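Local coordinates for tellurite resistance protein of COG3793 (Nostoc punctiforme, PDB 2OU3) that is of unestablished activity, belongs to the TerB tellurite-resistance family, and binds a zinc ion and 1H-indole-3-carbaldehyde in a largely helical fold, at residues W16-N21 and A59-A64; S30-S35 and L98-W103; L37-A42 and R120-I125; K114-I119 and Q135-Y140. All blocks are in the same frame, centred on the assembly; numbering follows the deposited sequence.

Contact 1: residues W16-N21 and A59-A64; sequences WFFGFN and ASWGVA. With I3A (1H-indole-3-carbaldehyde), chain E.
Two aromatic walls of the indole-3-carbaldehyde pocket meet where Phe18, in the last turn of helix 4-18, abuts Trp61, just beyond helix 48-60. The pair is an offset edge-to-face contact: the edge of the Phe18 ring is directed at the indole of Trp61, with planes at 89° and a distance of 5.5 Å from the Phe18 centroid to that of the Trp61 six-membered ring. The closest atoms are Phe18 CZ and Trp61 CZ2, 3.8 Å apart. Each ring also offers a face to the ligand. Atom C2 of the ligand lies over the centre of the Phe18 ring, 3.5 Å from Phe18 CE1, while the aldehyde carbon C3' lies over Trp61, 3.3 Å from CZ3. The other Phe18 face rests against CB of Phe17. Beyond the turn at Gly19, which has positive phi, Phe20 brings its edge to the ligand's indole, with CE2 3.4 Å from C8; a face of Phe20 is in turn covered by Phe18 CB. Ser29 OG and Asp96 OD2 are hydrogen-bonded to the ligand. With carbon surfaces on this side, the pocket suits a flat aromatic guest, probably held here by ring packing, with Ser29 and Asp96 adding the directional bonds.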
loop_
_atom_site.group_PDB
_atom_site.type_symbol
_atom_site.label_atom_id
_atom_site.label_comp_id
_atom_site.label_asym_id
_atom_site.label_seq_id
_atom_site.Cartn_x
_atom_site.Cartn_y
_atom_site.Cartn_z
ATOM N N TRP A 16 4.779 -4.955 2.132
ATOM C CA TRP A 16 4.774 -3.536 1.954
ATOM C C TRP A 16 4.312 -2.810 3.236
ATOM O O TRP A 16 4.975 -1.879 3.709
ATOM C CB TRP A 16 3.908 -3.120 0.757
ATOM C CG TRP A 16 3.825 -1.637 0.605
ATOM C CD1 TRP A 16 2.782 -0.815 1.019
ATOM C CD2 TRP A 16 4.832 -0.760 0.092
ATOM N NE1 TRP A 16 3.090 0.491 0.748
ATOM C CE2 TRP A 16 4.336 0.555 0.191
ATOM C CE3 TRP A 16 6.106 -0.954 -0.447
ATOM C CZ2 TRP A 16 5.078 1.659 -0.224
ATOM C CZ3 TRP A 16 6.825 0.133 -0.867
ATOM C CH2 TRP A 16 6.302 1.422 -0.780
ATOM N N PHE A 17 3.178 -3.216 3.786
ATOM C CA PHE A 17 2.612 -2.479 4.911
ATOM C C PHE A 17 3.198 -2.898 6.257
ATOM O O PHE A 17 3.246 -2.090 7.187
ATOM C CB PHE A 17 1.101 -2.676 4.955
ATOM C CG PHE A 17 0.365 -1.846 3.946
ATOM C CD1 PHE A 17 0.380 -0.466 4.030
ATOM C CD2 PHE A 17 -0.357 -2.440 2.925
ATOM C CE1 PHE A 17 -0.323 0.312 3.120
ATOM C CE2 PHE A 17 -1.068 -1.649 1.998
ATOM C CZ PHE A 17 -1.036 -0.288 2.101
ATOM N N PHE A 18 3.549 -4.165 6.400
ATOM C CA PHE A 18 3.920 -4.672 7.735
ATOM C C PHE A 18 5.353 -5.181 7.868
ATOM O O PHE A 18 5.800 -5.419 8.998
ATOM C CB PHE A 18 2.932 -5.736 8.196
ATOM C CG PHE A 18 1.499 -5.289 8.094
ATOM C CD1 PHE A 18 1.006 -4.333 8.954
ATOM C CD2 PHE A 18 0.701 -5.719 7.033
ATOM C CE1 PHE A 18 -0.290 -3.869 8.828
ATOM C CE2 PHE A 18 -0.626 -5.286 6.900
ATOM C CZ PHE A 18 -1.107 -4.338 7.776
ATOM N N GLY A 19 6.062 -5.353 6.750
ATOM C CA GLY A 19 7.439 -5.851 6.762
ATOM C C GLY A 19 7.580 -7.361 6.855
ATOM O O GLY A 19 8.706 -7.901 6.943
ATOM N N PHE A 20 6.445 -8.064 6.844
ATOM C CA PHE A 20 6.399 -9.486 7.099
ATOM C C PHE A 20 6.921 -10.248 5.897
ATOM O O PHE A 20 6.735 -9.827 4.781
ATOM C CB PHE A 20 4.943 -9.923 7.352
ATOM C CG PHE A 20 4.312 -9.364 8.623
ATOM C CD1 PHE A 20 5.060 -8.754 9.626
ATOM C CD2 PHE A 20 2.926 -9.478 8.808
ATOM C CE1 PHE A 20 4.451 -8.250 10.795
ATOM C CE2 PHE A 20 2.324 -9.009 9.975
ATOM C CZ PHE A 20 3.078 -8.401 10.965
ATOM N N ASN A 21 7.605 -11.360 6.144
ATOM C CA ASN A 21 8.061 -12.244 5.056
ATOM C C ASN A 21 7.175 -13.466 4.792
ATOM O O ASN A 21 7.506 -14.299 3.931
ATOM C CB ASN A 21 9.495 -12.697 5.339
ATOM C CG ASN A 21 10.477 -11.555 5.311
ATOM O OD1 ASN A 21 11.326 -11.452 6.183
ATOM N ND2 ASN A 21 10.371 -10.698 4.309
ATOM N N ALA A 59 -9.370 -6.243 3.175
ATOM C CA ALA A 59 -9.627 -6.943 1.901
ATOM C C ALA A 59 -8.439 -6.886 0.960
ATOM O O ALA A 59 -8.189 -7.870 0.233
ATOM C CB ALA A 59 -10.865 -6.374 1.204
ATOM N N SER A 60 -7.718 -5.754 0.963
ATOM C CA SER A 60 -6.601 -5.560 0.050
ATOM C C SER A 60 -5.542 -6.603 0.262
ATOM O O SER A 60 -4.790 -6.852 -0.655
ATOM C CB SER A 60 -5.969 -4.172 0.176
ATOM O OG SER A 60 -5.204 -4.058 1.345
ATOM N N TRP A 61 -5.418 -7.179 1.462
ATOM C CA TRP A 61 -4.366 -8.192 1.704
ATOM C C TRP A 61 -4.688 -9.531 1.054
ATOM O O TRP A 61 -3.880 -10.460 1.094
ATOM C CB TRP A 61 -4.116 -8.479 3.179
ATOM C CG TRP A 61 -4.096 -7.256 4.031
ATOM C CD1 TRP A 61 -3.695 -6.018 3.655
ATOM C CD2 TRP A 61 -4.513 -7.151 5.395
ATOM N NE1 TRP A 61 -3.842 -5.138 4.700
ATOM C CE2 TRP A 61 -4.326 -5.816 5.785
ATOM C CE3 TRP A 61 -5.008 -8.067 6.340
ATOM C CZ2 TRP A 61 -4.646 -5.361 7.067
ATOM C CZ3 TRP A 61 -5.321 -7.618 7.592
ATOM C CH2 TRP A 61 -5.143 -6.274 7.950
ATOM N N GLY A 62 -5.869 -9.654 0.497
ATOM C CA GLY A 62 -6.289 -10.899 -0.173
ATOM C C GLY A 62 -6.771 -11.995 0.762
ATOM O O GLY A 62 -6.802 -13.187 0.393
ATOM N N VAL A 63 -7.174 -11.601 1.973
ATOM C CA VAL A 63 -7.812 -12.531 2.935
ATOM C C VAL A 63 -9.000 -13.286 2.318
ATOM O O VAL A 63 -9.641 -12.811 1.374
ATOM C CB VAL A 63 -8.275 -11.846 4.239
ATOM C CG1 VAL A 63 -7.100 -11.263 4.960
ATOM C CG2 VAL A 63 -9.413 -10.791 4.004
ATOM N N ALA A 64 -9.249 -14.495 2.825
ATOM C CA ALA A 64 -10.437 -15.256 2.465
ATOM C C ALA A 64 -11.674 -14.421 2.705
ATOM O O ALA A 64 -11.683 -13.599 3.625
ATOM C CB ALA A 64 -10.512 -16.590 3.285
HETATM O O I3A E . -2.936 -9.862 9.008
HETATM C "C3'" I3A E . -2.490 -8.718 8.967
HETATM C C3 I3A E . -1.589 -8.294 10.066
HETATM C C2 I3A E . -0.968 -7.076 10.119
HETATM N N I3A E . -0.199 -7.052 11.261
HETATM C C8 I3A E . -0.300 -8.208 11.948
HETATM C C9 I3A E . -1.207 -9.109 11.224
HETATM C C4 I3A E . -1.469 -10.406 11.692
HETATM C C5 I3A E . -0.889 -10.803 12.874
HETATM C C6 I3A E . -0.014 -9.964 13.582
HETATM C C7 I3A E . 0.270 -8.691 13.111
#

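Contact 2: residues S30-S35 and L98-W103; sequences SIYMKS and LLSAIW. With I3A (1H-indole-3-carbaldehyde), chain E.
The phenol oxygen of Tyr32 is gripped by two groups: Ser100 OG lies 2.7 Å from Tyr32 OH, and Asp96 OD1 makes a second hydrogen bond to the same atom. This joins helix 26-41 to helix 94-106 in the buried centre of the all-helical TerB-like fold, beside the indole-3-carbaldehyde pocket. Tyr32 reaches the neighbouring helix because CG stands anti to the backbone N (chi1 173°), extending the ring out from its own helix until the hydroxyl meets Ser100 near the ring plane. Asp96 O, one turn earlier, is a weaker alternative partner for Ser100 OG. Asp96 links the cluster to the ligand: OD1 holds Tyr32 while OD2 is hydrogen-bonded to the ligand, presumably through its indole N-H. The Tyr32 ring is therefore held at its outer end while its face lies against the ligand's indole. Ligand atom C2 sits 3.5 Å above the ring plane, over its centre, and the indole N is 3.4 Å from Tyr32 CE1. In the same stretch of helix 26-41, the carbonyl O of Ile31 accepts from both Ser35 N and Ser35 OG, which reach it from opposite faces of its plane; OG is 2.9 Å from that oxygen and 37° out of the plane.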
loop_
_atom_site.group_PDB
_atom_site.type_symbol
_atom_site.label_atom_id
_atom_site.label_comp_id
_atom_site.label_asym_id
_atom_site.label_seq_id
_atom_site.Cartn_x
_atom_site.Cartn_y
_atom_site.Cartn_z
ATOM N N SER A 30 -7.983 -11.849 10.802
ATOM C CA SER A 30 -9.264 -11.614 11.469
ATOM C C SER A 30 -9.111 -11.047 12.889
ATOM O O SER A 30 -9.678 -10.009 13.220
ATOM C CB SER A 30 -10.062 -12.938 11.524
ATOM O OG SER A 30 -11.322 -12.768 12.156
ATOM N N ILE A 31 -8.313 -11.726 13.704
ATOM C CA ILE A 31 -8.056 -11.312 15.083
ATOM C C ILE A 31 -7.394 -9.921 15.120
ATOM O O ILE A 31 -7.813 -9.035 15.884
ATOM C CB ILE A 31 -7.217 -12.376 15.844
ATOM C CG1 ILE A 31 -8.008 -13.677 16.013
ATOM C CG2 ILE A 31 -6.827 -11.879 17.230
ATOM C CD1 ILE A 31 -7.138 -14.885 16.350
ATOM N N TYR A 32 -6.409 -9.711 14.245
ATOM C CA TYR A 32 -5.747 -8.415 14.140
ATOM C C TYR A 32 -6.749 -7.301 13.838
ATOM O O TYR A 32 -6.771 -6.268 14.531
ATOM C CB TYR A 32 -4.689 -8.457 13.053
ATOM C CG TYR A 32 -4.046 -7.114 12.721
ATOM C CD1 TYR A 32 -2.990 -6.625 13.472
ATOM C CD2 TYR A 32 -4.496 -6.348 11.648
ATOM C CE1 TYR A 32 -2.401 -5.403 13.173
ATOM C CE2 TYR A 32 -3.918 -5.138 11.345
ATOM C CZ TYR A 32 -2.862 -4.671 12.082
ATOM O OH TYR A 32 -2.288 -3.467 11.741
HETATM N N MSE A 33 -7.603 -7.509 12.839
HETATM C CA MSE A 33 -8.594 -6.500 12.447
HETATM C C MSE A 33 -9.640 -6.282 13.513
HETATM O O MSE A 33 -10.078 -5.163 13.724
HETATM C CB MSE A 33 -9.288 -6.848 11.133
HETATM C CG MSE A 33 -8.461 -6.556 9.928
HETATM SE SE MSE A 33 -7.858 -4.706 9.841
HETATM C CE MSE A 33 -9.408 -3.869 10.375
ATOM N N LYS A 34 -10.058 -7.357 14.198
ATOM C CA LYS A 34 -10.961 -7.206 15.334
ATOM C C LYS A 34 -10.331 -6.336 16.415
ATOM O O LYS A 34 -10.994 -5.524 17.030
ATOM C CB LYS A 34 -11.395 -8.572 15.914
ATOM C CG LYS A 34 -12.410 -9.281 14.993
ATOM C CD LYS A 34 -12.704 -10.725 15.347
ATOM C CE LYS A 34 -13.831 -11.282 14.453
ATOM N NZ LYS A 34 -14.224 -12.684 14.788
ATOM N N SER A 35 -9.032 -6.506 16.636
ATOM C CA SER A 35 -8.318 -5.699 17.617
ATOM C C SER A 35 -8.326 -4.225 17.197
ATOM O O SER A 35 -8.542 -3.313 17.997
ATOM C CB SER A 35 -6.881 -6.190 17.721
ATOM O OG SER A 35 -6.881 -7.522 18.138
ATOM N N LEU A 98 -2.297 -0.217 16.975
ATOM C CA LEU A 98 -2.583 1.202 17.334
ATOM C C LEU A 98 -2.509 2.099 16.126
ATOM O O LEU A 98 -3.379 2.937 15.911
ATOM C CB LEU A 98 -1.614 1.683 18.406
ATOM C CG LEU A 98 -2.143 2.915 19.155
ATOM C CD1 LEU A 98 -3.196 2.334 20.112
ATOM C CD2 LEU A 98 -1.103 3.686 19.938
ATOM N N LEU A 99 -1.456 1.920 15.318
ATOM C CA LEU A 99 -1.257 2.700 14.126
ATOM C C LEU A 99 -2.384 2.514 13.129
ATOM O O LEU A 99 -2.889 3.472 12.583
ATOM C CB LEU A 99 0.115 2.402 13.482
ATOM C CG LEU A 99 0.395 3.201 12.194
ATOM C CD1 LEU A 99 0.393 4.713 12.432
ATOM C CD2 LEU A 99 1.706 2.738 11.514
ATOM N N SER A 100 -2.795 1.286 12.893
ATOM C CA SER A 100 -3.960 1.043 12.029
ATOM C C SER A 100 -5.220 1.680 12.614
ATOM O O SER A 100 -6.011 2.259 11.890
ATOM C CB SER A 100 -4.172 -0.463 11.834
ATOM O OG SER A 100 -3.125 -1.009 11.032
ATOM N N ALA A 101 -5.389 1.593 13.937
ATOM C CA ALA A 101 -6.535 2.212 14.605
ATOM C C ALA A 101 -6.564 3.733 14.418
ATOM O O ALA A 101 -7.624 4.332 14.184
ATOM C CB ALA A 101 -6.528 1.883 16.103
ATOM N N ILE A 102 -5.388 4.346 14.487
ATOM C CA ILE A 102 -5.251 5.791 14.210
ATOM C C ILE A 102 -5.693 6.106 12.794
ATOM O O ILE A 102 -6.473 7.030 12.583
ATOM C CB ILE A 102 -3.801 6.256 14.425
ATOM C CG1 ILE A 102 -3.464 6.189 15.914
ATOM C CG2 ILE A 102 -3.570 7.704 13.857
ATOM C CD1 ILE A 102 -1.940 6.193 16.246
ATOM N N TRP A 103 -5.191 5.341 11.817
ATOM C CA TRP A 103 -5.555 5.535 10.408
ATOM C C TRP A 103 -7.047 5.319 10.188
ATOM O O TRP A 103 -7.679 6.081 9.476
ATOM C CB TRP A 103 -4.777 4.599 9.495
ATOM C CG TRP A 103 -3.509 5.138 9.007
ATOM C CD1 TRP A 103 -2.270 4.936 9.524
ATOM C CD2 TRP A 103 -3.350 6.011 7.889
ATOM N NE1 TRP A 103 -1.323 5.605 8.762
ATOM C CE2 TRP A 103 -1.963 6.290 7.766
ATOM C CE3 TRP A 103 -4.241 6.603 6.990
ATOM C CZ2 TRP A 103 -1.468 7.107 6.773
ATOM C CZ3 TRP A 103 -3.741 7.413 6.004
ATOM C CH2 TRP A 103 -2.378 7.666 5.906
HETATM O O I3A E . -2.936 -9.862 9.008
HETATM C "C3'" I3A E . -2.490 -8.718 8.967
HETATM C C3 I3A E . -1.589 -8.294 10.066
HETATM C C2 I3A E . -0.968 -7.076 10.119
HETATM N N I3A E . -0.199 -7.052 11.261
HETATM C C8 I3A E . -0.300 -8.208 11.948
HETATM C C9 I3A E . -1.207 -9.109 11.224
HETATM C C4 I3A E . -1.469 -10.406 11.692
HETATM C C5 I3A E . -0.889 -10.803 12.874
HETATM C C6 I3A E . -0.014 -9.964 13.582
HETATM C C7 I3A E . 0.270 -8.691 13.111
#

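Contact 3: residues L37-A42 and R120-I125; sequences LTCAKA and RKMATI
Apolar helix packing, built round one long side chain, joins the C-terminal end of helix 26-41 to helix 113-126. Met122, present as selenomethionine, points toward Cys39 and Ala42, and the backbones come close: the CA atoms of Cys39 and Met122 are 6.0 Å apart. The base of the Met122 side chain lies against Cys39, with CG 3.5 Å from Cys39 O; CB also meets Cys39 SG, though Cys39 has two conformers and this touch belongs to one of them. Bends at chi2 (-55°) and chi3 (132°) then carry the methyl group to Ala42, the first residue past the helix, whose phi is positive. There Met122 CE is 3.2 Å from Ala42 CA and 3.3 Å from Ala42 CB, shorter than usual for carbons, so the exact closeness is doubtful. Leu80 of helix 80-84 also touches Met122. Two residues before Met122, Arg120 forms salt bridges with Glu130 and Asp134, while Arg120 O accepts a 2.6 Å hydrogen bond from Thr124 OG1. Small residues at the end of one helix, Cys39 and Ala42, receive a bent apolar chain from the other, making this a close helix-helix junction within the helical core of the TerB family domain.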
loop_
_atom_site.group_PDB
_atom_site.type_symbol
_atom_site.label_atom_id
_atom_site.label_comp_id
_atom_site.label_asym_id
_atom_site.label_seq_id
_atom_site.Cartn_x
_atom_site.Cartn_y
_atom_site.Cartn_z
ATOM N N LEU A 37 -10.418 -2.698 15.142
ATOM C CA LEU A 37 -11.755 -2.139 15.264
ATOM C C LEU A 37 -12.118 -1.855 16.711
ATOM O O LEU A 37 -12.703 -0.801 17.010
ATOM C CB LEU A 37 -12.808 -3.070 14.659
ATOM C CG LEU A 37 -12.731 -3.278 13.156
ATOM C CD1 LEU A 37 -13.699 -4.370 12.747
ATOM C CD2 LEU A 37 -13.014 -1.940 12.448
ATOM N N THR A 38 -11.775 -2.777 17.616
ATOM C CA THR A 38 -11.987 -2.540 19.036
ATOM C C THR A 38 -11.261 -1.267 19.488
ATOM O O THR A 38 -11.811 -0.458 20.225
ATOM C CB THR A 38 -11.479 -3.704 19.887
ATOM O OG1 THR A 38 -12.058 -4.902 19.400
ATOM C CG2 THR A 38 -11.847 -3.524 21.345
ATOM N N CYS A 39 -10.023 -1.130 19.046
ATOM C CA CYS A 39 -9.176 -0.004 19.387
ATOM C C CYS A 39 -9.751 1.320 18.861
ATOM O O CYS A 39 -9.850 2.283 19.601
ATOM C CB CYS A 39 -7.764 -0.258 18.826
ATOM S SG CYS A 39 -6.381 0.573 19.615
ATOM N N ALA A 40 -10.114 1.348 17.582
ATOM C CA ALA A 40 -10.680 2.543 16.967
ATOM C C ALA A 40 -11.999 2.922 17.646
ATOM O O ALA A 40 -12.232 4.091 17.939
ATOM C CB ALA A 40 -10.905 2.332 15.491
ATOM N N LYS A 41 -12.856 1.931 17.892
ATOM C CA LYS A 41 -14.151 2.187 18.536
ATOM C C LYS A 41 -13.949 2.607 19.999
ATOM O O LYS A 41 -14.601 3.538 20.481
ATOM C CB LYS A 41 -15.042 0.955 18.441
ATOM C CG LYS A 41 -16.501 1.193 18.797
ATOM C CD LYS A 41 -17.204 -0.131 19.064
ATOM C CE LYS A 41 -18.711 0.066 19.249
ATOM N NZ LYS A 41 -19.448 -1.200 19.070
ATOM N N ALA A 42 -13.024 1.925 20.674
ATOM C CA ALA A 42 -12.584 2.284 22.019
ATOM C C ALA A 42 -13.785 2.386 22.953
ATOM O O ALA A 42 -14.487 1.397 23.166
ATOM C CB ALA A 42 -11.756 3.582 22.009
ATOM N N ARG A 120 -5.245 6.843 23.442
ATOM C CA ARG A 120 -4.354 6.745 24.591
ATOM C C ARG A 120 -4.893 5.750 25.608
ATOM O O ARG A 120 -4.119 5.026 26.217
ATOM C CB ARG A 120 -4.074 8.144 25.177
ATOM C CG ARG A 120 -2.903 8.787 24.437
ATOM C CD ARG A 120 -2.768 10.281 24.523
ATOM N NE ARG A 120 -1.751 10.747 23.556
ATOM C CZ ARG A 120 -1.956 10.859 22.254
ATOM N NH1 ARG A 120 -3.129 10.525 21.712
ATOM N NH2 ARG A 120 -0.976 11.296 21.490
ATOM N N LYS A 121 -6.213 5.732 25.799
ATOM C CA LYS A 121 -6.854 4.745 26.678
ATOM C C LYS A 121 -6.567 3.331 26.209
ATOM O O LYS A 121 -6.306 2.445 27.029
ATOM C CB LYS A 121 -8.371 4.985 26.772
ATOM C CG LYS A 121 -8.745 6.168 27.636
ATOM C CD LYS A 121 -10.264 6.306 27.823
HETATM N N MSE A 122 -6.583 3.130 24.891
HETATM C CA MSE A 122 -6.303 1.815 24.309
HETATM C C MSE A 122 -4.828 1.477 24.405
HETATM O O MSE A 122 -4.470 0.344 24.736
HETATM C CB MSE A 122 -6.744 1.734 22.847
HETATM C CG MSE A 122 -8.240 1.835 22.622
HETATM SE SE MSE A 122 -9.283 0.494 23.663
HETATM C CE MSE A 122 -10.453 1.579 24.310
ATOM N N ALA A 123 -3.966 2.466 24.139
ATOM C CA ALA A 123 -2.517 2.273 24.303
ATOM C C ALA A 123 -2.151 1.888 25.713
ATOM O O ALA A 123 -1.241 1.086 25.912
ATOM C CB ALA A 123 -1.748 3.511 23.868
ATOM N N THR A 124 -2.850 2.444 26.708
ATOM C CA THR A 124 -2.641 2.026 28.085
ATOM C C THR A 124 -2.989 0.536 28.269
ATOM O O THR A 124 -2.210 -0.234 28.869
ATOM C CB THR A 124 -3.460 2.903 29.020
ATOM O OG1 THR A 124 -3.321 4.271 28.605
ATOM C CG2 THR A 124 -2.982 2.719 30.431
ATOM N N ILE A 125 -4.139 0.141 27.749
ATOM C CA ILE A 125 -4.571 -1.264 27.768
ATOM C C ILE A 125 -3.554 -2.147 27.068
ATOM O O ILE A 125 -3.189 -3.201 27.576
ATOM C CB ILE A 125 -5.957 -1.430 27.132
ATOM C CG1 ILE A 125 -7.015 -0.755 28.023
ATOM C CG2 ILE A 125 -6.291 -2.927 26.951
ATOM C CD1 ILE A 125 -8.377 -0.537 27.354
#

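Contact 4: residues K114-I119 and Q135-Y140; sequences KEKAKI and QLEQLY. With ZN (zinc ion), chain C.
Lys116 and Glu137 face each other across a helical hairpin, in which helix 113-126 is followed by helix 130-154. Van der Waals contacts come first. The aliphatic part of Lys116 runs past the Glu137 carboxylate, CG lying 3.8 Å from OE2. Ile119, coming head-on to the Glu137 side chain, touches the same oxygen, its CD1 3.9 Å from Glu137 OE2, roughly at a right angle to the approach of Lys116. Charge is the second element, but its strong partners lie elsewhere: Lys116 NZ stays 4.4 Å from Glu137 OE1, beyond a salt bridge, and bonds instead to Tyr141 OH, while Glu137 OE2 pairs with Arg120 one turn along from Lys116. The carboxylate is thus anchored to the facing helix by Arg120, with Lys116 probably adding a longer-range attraction. The third kind is metal coordination, one residue before Lys116. Glu115, its chain extended beyond CG, takes no part in the Glu137 contact and binds zinc through one oxygen, OE2 at 2.0 Å. Glu50, Asp108 and the backbone O of Ser105 join it, so that this helix also closes a metal site. Two waters complete the zinc's shell; water 1 is 2.2 Å from the zinc and donates a 2.7 Å hydrogen bond to Glu115 OE1.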
loop_
_atom_site.group_PDB
_atom_site.type_symbol
_atom_site.label_atom_id
_atom_site.label_comp_id
_atom_site.label_asym_id
_atom_site.label_seq_id
_atom_site.Cartn_x
_atom_site.Cartn_y
_atom_site.Cartn_z
ATOM N N LYS A 114 -11.291 13.859 21.270
ATOM C CA LYS A 114 -11.949 12.617 21.683
ATOM C C LYS A 114 -11.186 11.385 21.183
ATOM O O LYS A 114 -10.875 10.464 21.961
ATOM C CB LYS A 114 -13.374 12.546 21.136
ATOM C CG LYS A 114 -14.462 13.198 21.996
ATOM C CD LYS A 114 -15.842 12.887 21.381
ATOM C CE LYS A 114 -17.004 13.319 22.263
ATOM N NZ LYS A 114 -18.301 12.739 21.786
ATOM N N GLU A 115 -10.880 11.371 19.885
ATOM C CA GLU A 115 -10.228 10.217 19.280
ATOM C C GLU A 115 -8.796 10.097 19.801
ATOM O O GLU A 115 -8.301 8.995 20.018
ATOM C CB GLU A 115 -10.270 10.287 17.739
ATOM C CG GLU A 115 -11.632 9.924 17.120
ATOM C CD GLU A 115 -11.692 10.208 15.636
ATOM O OE1 GLU A 115 -11.317 11.324 15.243
ATOM O OE2 GLU A 115 -12.118 9.320 14.857
ATOM N N LYS A 116 -8.126 11.219 20.027
ATOM C CA LYS A 116 -6.800 11.153 20.634
ATOM C C LYS A 116 -6.842 10.585 22.068
ATOM O O LYS A 116 -5.938 9.818 22.494
ATOM C CB LYS A 116 -6.117 12.523 20.550
ATOM C CG LYS A 116 -5.795 12.894 19.100
ATOM C CD LYS A 116 -5.067 14.201 18.968
ATOM C CE LYS A 116 -4.939 14.594 17.493
ATOM N NZ LYS A 116 -3.879 15.610 17.265
ATOM N N ALA A 117 -7.890 10.946 22.802
ATOM C CA ALA A 117 -8.128 10.418 24.158
ATOM C C ALA A 117 -8.386 8.891 24.163
ATOM O O ALA A 117 -7.795 8.149 24.961
ATOM C CB ALA A 117 -9.287 11.161 24.815
ATOM N N LYS A 118 -9.271 8.449 23.275
ATOM C CA LYS A 118 -9.525 7.012 23.036
ATOM C C LYS A 118 -8.266 6.218 22.772
ATOM O O LYS A 118 -8.039 5.141 23.369
ATOM C CB LYS A 118 -10.429 6.835 21.814
ATOM C CG LYS A 118 -11.875 7.341 22.014
ATOM C CD LYS A 118 -12.905 6.756 21.002
ATOM C CE LYS A 118 -12.449 6.791 19.558
ATOM N NZ LYS A 118 -13.553 6.413 18.602
ATOM N N ILE A 119 -7.460 6.720 21.835
ATOM C CA ILE A 119 -6.263 6.007 21.404
ATOM C C ILE A 119 -5.327 5.829 22.575
ATOM O O ILE A 119 -4.696 4.779 22.701
ATOM C CB ILE A 119 -5.514 6.738 20.256
ATOM C CG1 ILE A 119 -6.262 6.585 18.927
ATOM C CG2 ILE A 119 -4.108 6.197 20.086
ATOM C CD1 ILE A 119 -6.005 7.747 17.955
ATOM N N GLN A 135 4.728 9.190 18.948
ATOM C CA GLN A 135 5.479 8.879 17.743
ATOM C C GLN A 135 4.636 8.233 16.656
ATOM O O GLN A 135 4.821 8.540 15.461
ATOM C CB GLN A 135 6.697 7.998 18.065
ATOM C CG GLN A 135 7.825 8.791 18.744
ATOM C CD GLN A 135 8.893 7.905 19.333
ATOM O OE1 GLN A 135 9.125 6.819 18.846
ATOM N NE2 GLN A 135 9.560 8.376 20.391
ATOM N N LEU A 136 3.699 7.375 17.068
ATOM C CA LEU A 136 2.829 6.695 16.125
ATOM C C LEU A 136 1.863 7.690 15.494
ATOM O O LEU A 136 1.617 7.635 14.286
ATOM C CB LEU A 136 2.060 5.579 16.821
ATOM C CG LEU A 136 2.918 4.365 17.174
ATOM C CD1 LEU A 136 2.126 3.442 18.104
ATOM C CD2 LEU A 136 3.422 3.630 15.913
ATOM N N GLU A 137 1.323 8.609 16.299
ATOM C CA GLU A 137 0.474 9.675 15.758
ATOM C C GLU A 137 1.232 10.539 14.758
ATOM O O GLU A 137 0.713 10.886 13.697
ATOM C CB GLU A 137 -0.104 10.566 16.841
ATOM C CG GLU A 137 -1.039 9.828 17.759
ATOM C CD GLU A 137 -2.066 10.723 18.437
ATOM O OE1 GLU A 137 -1.861 11.955 18.498
ATOM O OE2 GLU A 137 -3.090 10.169 18.917
ATOM N N GLN A 138 2.463 10.885 15.097
ATOM C CA GLN A 138 3.295 11.687 14.224
ATOM C C GLN A 138 3.562 10.964 12.919
ATOM O O GLN A 138 3.511 11.584 11.854
ATOM C CB GLN A 138 4.611 12.045 14.902
ATOM C CG GLN A 138 5.538 12.881 14.044
ATOM C CD GLN A 138 6.824 13.233 14.775
ATOM O OE1 GLN A 138 7.671 12.365 15.029
ATOM N NE2 GLN A 138 6.977 14.512 15.116
ATOM N N LEU A 139 3.869 9.676 13.016
ATOM C CA LEU A 139 4.092 8.859 11.846
ATOM C C LEU A 139 2.850 8.881 10.908
ATOM O O LEU A 139 2.987 9.112 9.708
ATOM C CB LEU A 139 4.436 7.456 12.258
ATOM C CG LEU A 139 4.684 6.486 11.103
ATOM C CD1 LEU A 139 5.960 6.847 10.346
ATOM C CD2 LEU A 139 4.738 5.081 11.651
ATOM N N TYR A 140 1.668 8.668 11.479
ATOM C CA TYR A 140 0.408 8.853 10.762
ATOM C C TYR A 140 0.388 10.209 10.018
ATOM O O TYR A 140 0.100 10.287 8.800
ATOM C CB TYR A 140 -0.808 8.752 11.700
ATOM C CG TYR A 140 -1.991 9.394 11.043
ATOM C CD1 TYR A 140 -2.614 8.769 9.987
ATOM C CD2 TYR A 140 -2.400 10.674 11.379
ATOM C CE1 TYR A 140 -3.627 9.354 9.309
ATOM C CE2 TYR A 140 -3.450 11.280 10.685
ATOM C CZ TYR A 140 -4.038 10.608 9.649
ATOM O OH TYR A 140 -5.057 11.154 8.926
HETATM ZN ZN ZN C . -12.752 9.421 12.982
HETATM O O HOH W 1 -12.127 11.504 12.642
HETATM O O HOH W 2 -14.865 9.981 13.655
#

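In the fold
Contacts 1 and 2 share the indole-3-carbaldehyde: the ligand's indole meets both the edge of Phe20 and the face of Tyr32, and the two contacts touch directly where Phe18 CE1 comes 3.6 Å from Tyr32 OH. From there helix 26-41 leads to contact 3, centred about 9 Å from contact 2, with Leu98 and Ala101 packed on Cys39. Contacts 3 and 4 share helix 113-126 and are tied by the salt bridge between Arg120 and Glu137. Contact 4 contributes Glu115 to the zinc site, and Ile102 packs on Ile119 between it and contact 2. Contacts 1 and 4 lie on opposite sides of the chain's centre, their own centres about 23 Å apart.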